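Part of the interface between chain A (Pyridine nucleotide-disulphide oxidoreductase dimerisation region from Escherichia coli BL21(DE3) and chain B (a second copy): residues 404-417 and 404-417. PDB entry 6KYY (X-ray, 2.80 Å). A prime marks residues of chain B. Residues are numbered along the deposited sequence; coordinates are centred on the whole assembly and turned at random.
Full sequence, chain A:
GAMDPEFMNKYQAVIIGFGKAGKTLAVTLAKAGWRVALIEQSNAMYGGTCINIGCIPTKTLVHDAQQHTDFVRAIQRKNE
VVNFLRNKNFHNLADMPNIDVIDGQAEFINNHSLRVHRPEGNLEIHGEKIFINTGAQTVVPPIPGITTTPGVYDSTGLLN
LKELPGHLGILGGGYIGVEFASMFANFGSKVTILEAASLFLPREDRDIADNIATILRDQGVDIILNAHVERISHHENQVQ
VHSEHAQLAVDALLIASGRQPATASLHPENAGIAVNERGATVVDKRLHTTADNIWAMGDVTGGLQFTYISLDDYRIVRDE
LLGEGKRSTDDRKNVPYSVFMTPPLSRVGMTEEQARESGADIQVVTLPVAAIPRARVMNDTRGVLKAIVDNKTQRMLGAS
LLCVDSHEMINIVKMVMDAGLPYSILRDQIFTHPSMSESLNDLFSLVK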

# COMPACT_ATOMS: atom_id res chain seq x y z
N VAL A 404 7.29 0.79 -5.51
CA VAL A 404 6.51 -0.33 -4.99
C VAL A 404 5.30 0.22 -4.24
O VAL A 404 5.40 1.21 -3.50
CB VAL A 404 7.38 -1.23 -4.09
CG1 VAL A 404 8.02 -0.42 -2.96
CG2 VAL A 404 6.57 -2.39 -3.54
N ASP A 405 4.14 -0.41 -4.45
CA ASP A 405 2.88 -0.01 -3.83
C ASP A 405 2.46 1.40 -4.24
O ASP A 405 1.76 2.09 -3.50
CB ASP A 405 2.94 -0.12 -2.30
CG ASP A 405 2.88 -1.55 -1.82
OD1 ASP A 405 3.49 -1.86 -0.77
OD2 ASP A 405 2.21 -2.37 -2.48
N SER A 406 2.87 1.83 -5.44
CA SER A 406 2.44 3.13 -5.94
C SER A 406 0.96 3.15 -6.27
O SER A 406 0.31 4.20 -6.18
CB SER A 406 3.26 3.52 -7.17
OG SER A 406 2.70 2.95 -8.34
N HIS A 407 0.40 2.00 -6.64
CA HIS A 407 -1.03 1.90 -6.93
C HIS A 407 -1.89 2.16 -5.70
O HIS A 407 -3.06 2.52 -5.84
CB HIS A 407 -1.35 0.52 -7.51
CG HIS A 407 -0.97 -0.61 -6.60
ND1 HIS A 407 0.34 -0.88 -6.27
CD2 HIS A 407 -1.72 -1.52 -5.95
CE1 HIS A 407 0.38 -1.92 -5.46
NE2 HIS A 407 -0.86 -2.33 -5.25
N GLU A 408 -1.33 1.99 -4.50
CA GLU A 408 -2.08 2.21 -3.27
C GLU A 408 -1.93 3.63 -2.75
O GLU A 408 -2.91 4.22 -2.27
CB GLU A 408 -1.64 1.21 -2.20
CG GLU A 408 -1.79 -0.25 -2.61
CD GLU A 408 -3.23 -0.71 -2.62
OE1 GLU A 408 -3.55 -1.64 -3.38
OE2 GLU A 408 -4.04 -0.14 -1.86
N MET A 409 -0.73 4.20 -2.82
CA MET A 409 -0.46 5.52 -2.26
C MET A 409 -0.85 6.66 -3.19
O MET A 409 -0.88 7.81 -2.74
CB MET A 409 1.01 5.64 -1.87
CG MET A 409 1.96 5.78 -3.05
SD MET A 409 3.66 5.38 -2.62
CE MET A 409 4.40 7.01 -2.61
N ILE A 410 -1.14 6.38 -4.46
CA ILE A 410 -1.63 7.43 -5.35
C ILE A 410 -3.07 7.80 -5.03
O ILE A 410 -3.50 8.91 -5.34
CB ILE A 410 -1.48 6.99 -6.82
CG1 ILE A 410 -1.63 8.19 -7.76
CG2 ILE A 410 -2.50 5.91 -7.16
CD1 ILE A 410 -0.32 8.90 -8.04
N ASN A 411 -3.82 6.89 -4.40
CA ASN A 411 -5.19 7.20 -4.00
C ASN A 411 -5.22 8.32 -2.97
O ASN A 411 -6.22 9.03 -2.86
CB ASN A 411 -5.86 5.95 -3.44
CG ASN A 411 -6.00 4.84 -4.47
OD1 ASN A 411 -6.45 5.08 -5.59
ND2 ASN A 411 -5.60 3.63 -4.10
N ILE A 412 -4.13 8.50 -2.21
CA ILE A 412 -4.08 9.57 -1.22
C ILE A 412 -3.89 10.91 -1.91
O ILE A 412 -4.52 11.91 -1.54
CB ILE A 412 -2.96 9.28 -0.20
CG1 ILE A 412 -3.39 8.17 0.76
CG2 ILE A 412 -2.59 10.54 0.56
CD1 ILE A 412 -2.33 7.80 1.77
N VAL A 413 -3.02 10.97 -2.93
CA VAL A 413 -2.81 12.21 -3.67
C VAL A 413 -4.08 12.61 -4.41
O VAL A 413 -4.44 13.79 -4.45
CB VAL A 413 -1.61 12.06 -4.63
CG1 VAL A 413 -1.37 13.37 -5.38
CG2 VAL A 413 -0.36 11.64 -3.87
N LYS A 414 -4.78 11.63 -4.99
CA LYS A 414 -5.99 11.94 -5.74
C LYS A 414 -7.09 12.47 -4.83
O LYS A 414 -7.83 13.39 -5.20
CB LYS A 414 -6.47 10.69 -6.49
CG LYS A 414 -7.91 10.78 -6.97
CD LYS A 414 -8.60 9.42 -6.97
CE LYS A 414 -8.23 8.59 -5.76
NZ LYS A 414 -8.64 7.17 -5.93
N MET A 415 -7.21 11.91 -3.62
CA MET A 415 -8.29 12.30 -2.72
C MET A 415 -8.08 13.71 -2.18
O MET A 415 -9.04 14.48 -2.04
CB MET A 415 -8.41 11.29 -1.59
CG MET A 415 -9.43 11.65 -0.54
SD MET A 415 -8.95 11.09 1.10
CE MET A 415 -8.91 12.66 1.95
N VAL A 416 -6.83 14.07 -1.88
CA VAL A 416 -6.55 15.42 -1.40
C VAL A 416 -6.74 16.43 -2.52
O VAL A 416 -7.20 17.56 -2.28
CB VAL A 416 -5.13 15.47 -0.80
CG1 VAL A 416 -4.62 16.89 -0.74
CG2 VAL A 416 -5.13 14.84 0.59
N MET A 417 -6.41 16.05 -3.76
CA MET A 417 -6.66 16.93 -4.90
C MET A 417 -8.16 17.13 -5.13
O MET A 417 -8.57 18.21 -5.58
CB MET A 417 -6.01 16.36 -6.15
CG MET A 417 -4.51 16.57 -6.22
SD MET A 417 -3.87 16.11 -7.84
CE MET A 417 -4.73 14.56 -8.09
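Chain B, residues 404-417: VDSHEMINIVKMVM

Chain B presents the same segment as chain A, and both are helical from residue 406 through 417, each kinked where the amide nitrogens of residues 411 and 412 lack a bond to the preceding turn. The helices run nearly parallel, with 11° between their N-to-C directions and a closest axial approach of 9.1 Å. The register is close to symmetric: the CA atoms of Ile412 and Ile412′ lie 6.0 Å apart. No hydrogen bond crosses between the stretches, so the 609 Å² buried here rests on packing.

Along chain A, Asp405 comes first, with positive phi (62°, and 61° in Asp405′). Its OD1 stands 3.3 Å from OD1 of Asp405′, an approach of two acceptors that cannot be a hydrogen bond if both carboxylates are charged. One turn on, CB of Glu408 faces CB of Glu408′ at 4.4 Å. Asn411 offers its CB to CD1 of Ile412′ at 3.7 Å, and the reciprocal pair, Ile412 CD1 to Asn411′ CB, has the same distance. At the centre, CG1 of Ile412 meets CG1 of Ile412′ at 3.5 Å; both CB atoms point sideways, but the side-chain ends turn inward. Beyond, Met415 CE reaches Met415′ CB at 3.5 Å and Val416′ CG1 at 3.6 Å, while Val416 CG2 lies 3.8 Å from Met415′ SD.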

# COMPACT_ATOMS: atom_id res chain seq x y z
N VAL B 404 -3.83 -7.52 3.77
CA VAL B 404 -2.55 -7.24 3.15
C VAL B 404 -2.52 -5.78 2.73
O VAL B 404 -3.53 -5.23 2.26
CB VAL B 404 -2.31 -8.18 1.96
CG1 VAL B 404 -1.77 -9.52 2.44
CG2 VAL B 404 -3.59 -8.37 1.17
N ASP B 405 -1.37 -5.13 2.92
CA ASP B 405 -1.19 -3.71 2.63
C ASP B 405 -2.11 -2.84 3.48
O ASP B 405 -2.52 -1.75 3.07
CB ASP B 405 -1.39 -3.40 1.14
CG ASP B 405 -0.14 -3.65 0.33
OD1 ASP B 405 0.96 -3.33 0.82
OD2 ASP B 405 -0.26 -4.18 -0.80
N SER B 406 -2.46 -3.31 4.68
CA SER B 406 -3.28 -2.51 5.58
C SER B 406 -2.54 -1.25 6.04
O SER B 406 -3.18 -0.23 6.31
CB SER B 406 -3.70 -3.34 6.79
OG SER B 406 -2.58 -3.97 7.38
N HIS B 407 -1.21 -1.31 6.12
CA HIS B 407 -0.41 -0.20 6.61
C HIS B 407 -0.44 1.01 5.69
O HIS B 407 -0.03 2.10 6.11
CB HIS B 407 1.03 -0.65 6.82
CG HIS B 407 1.64 -1.29 5.61
ND1 HIS B 407 1.21 -2.49 5.10
CD2 HIS B 407 2.66 -0.88 4.80
CE1 HIS B 407 1.93 -2.80 4.04
NE2 HIS B 407 2.81 -1.85 3.84
N GLU B 408 -0.91 0.86 4.45
CA GLU B 408 -0.98 1.97 3.50
C GLU B 408 -2.37 2.59 3.44
O GLU B 408 -2.52 3.81 3.61
CB GLU B 408 -0.56 1.50 2.10
CG GLU B 408 0.75 0.72 2.07
CD GLU B 408 1.97 1.62 2.08
OE1 GLU B 408 1.81 2.85 2.24
OE2 GLU B 408 3.09 1.10 1.93
N MET B 409 -3.40 1.78 3.20
CA MET B 409 -4.75 2.31 3.04
C MET B 409 -5.34 2.84 4.34
O MET B 409 -6.33 3.57 4.31
CB MET B 409 -5.67 1.24 2.45
CG MET B 409 -6.14 0.22 3.45
SD MET B 409 -6.95 -1.19 2.67
CE MET B 409 -5.55 -2.29 2.53
N ILE B 410 -4.76 2.47 5.49
CA ILE B 410 -5.22 3.03 6.76
C ILE B 410 -4.98 4.53 6.79
O ILE B 410 -5.70 5.28 7.47
CB ILE B 410 -4.55 2.31 7.95
CG1 ILE B 410 -5.23 2.70 9.27
CG2 ILE B 410 -3.07 2.62 8.00
CD1 ILE B 410 -6.64 2.16 9.41
N ASN B 411 -3.96 5.01 6.07
CA ASN B 411 -3.74 6.44 5.95
C ASN B 411 -4.83 7.13 5.13
O ASN B 411 -5.03 8.34 5.28
CB ASN B 411 -2.37 6.71 5.33
CG ASN B 411 -1.24 6.06 6.10
OD1 ASN B 411 -0.95 6.43 7.24
ND2 ASN B 411 -0.59 5.08 5.48
N ILE B 412 -5.53 6.38 4.27
CA ILE B 412 -6.67 6.95 3.55
C ILE B 412 -7.84 7.17 4.51
O ILE B 412 -8.51 8.21 4.46
CB ILE B 412 -7.08 6.05 2.38
CG1 ILE B 412 -5.93 5.91 1.38
CG2 ILE B 412 -8.31 6.60 1.68
CD1 ILE B 412 -6.31 5.18 0.11
N VAL B 413 -8.10 6.20 5.39
CA VAL B 413 -9.19 6.33 6.34
C VAL B 413 -8.91 7.47 7.32
O VAL B 413 -9.81 8.25 7.66
CB VAL B 413 -9.42 5.00 7.07
CG1 VAL B 413 -10.52 5.13 8.11
CG2 VAL B 413 -9.75 3.90 6.07
N LYS B 414 -7.66 7.57 7.79
CA LYS B 414 -7.30 8.66 8.70
C LYS B 414 -7.45 10.02 8.03
O LYS B 414 -7.70 11.02 8.71
CB LYS B 414 -5.87 8.46 9.20
CG LYS B 414 -5.45 9.42 10.30
CD LYS B 414 -4.23 10.21 9.89
CE LYS B 414 -3.52 10.77 11.11
NZ LYS B 414 -4.48 11.38 12.07
N MET B 415 -7.30 10.07 6.71
CA MET B 415 -7.39 11.33 5.98
C MET B 415 -8.75 11.99 6.18
O MET B 415 -8.84 13.11 6.70
CB MET B 415 -7.12 11.08 4.50
CG MET B 415 -5.67 11.23 4.09
SD MET B 415 -5.20 12.95 3.88
CE MET B 415 -3.49 12.88 4.39
N VAL B 416 -9.82 11.30 5.77
CA VAL B 416 -11.15 11.91 5.83
C VAL B 416 -11.66 12.03 7.26
O VAL B 416 -12.55 12.84 7.52
CB VAL B 416 -12.14 11.12 4.96
CG1 VAL B 416 -11.54 10.83 3.60
CG2 VAL B 416 -12.54 9.82 5.64
N MET B 417 -11.13 11.25 8.20
CA MET B 417 -11.53 11.40 9.59
C MET B 417 -10.96 12.69 10.18
O MET B 417 -11.64 13.37 10.96
CB MET B 417 -11.08 10.19 10.41
CG MET B 417 -11.96 8.97 10.21
SD MET B 417 -11.82 7.68 11.47
CE MET B 417 -10.51 8.33 12.50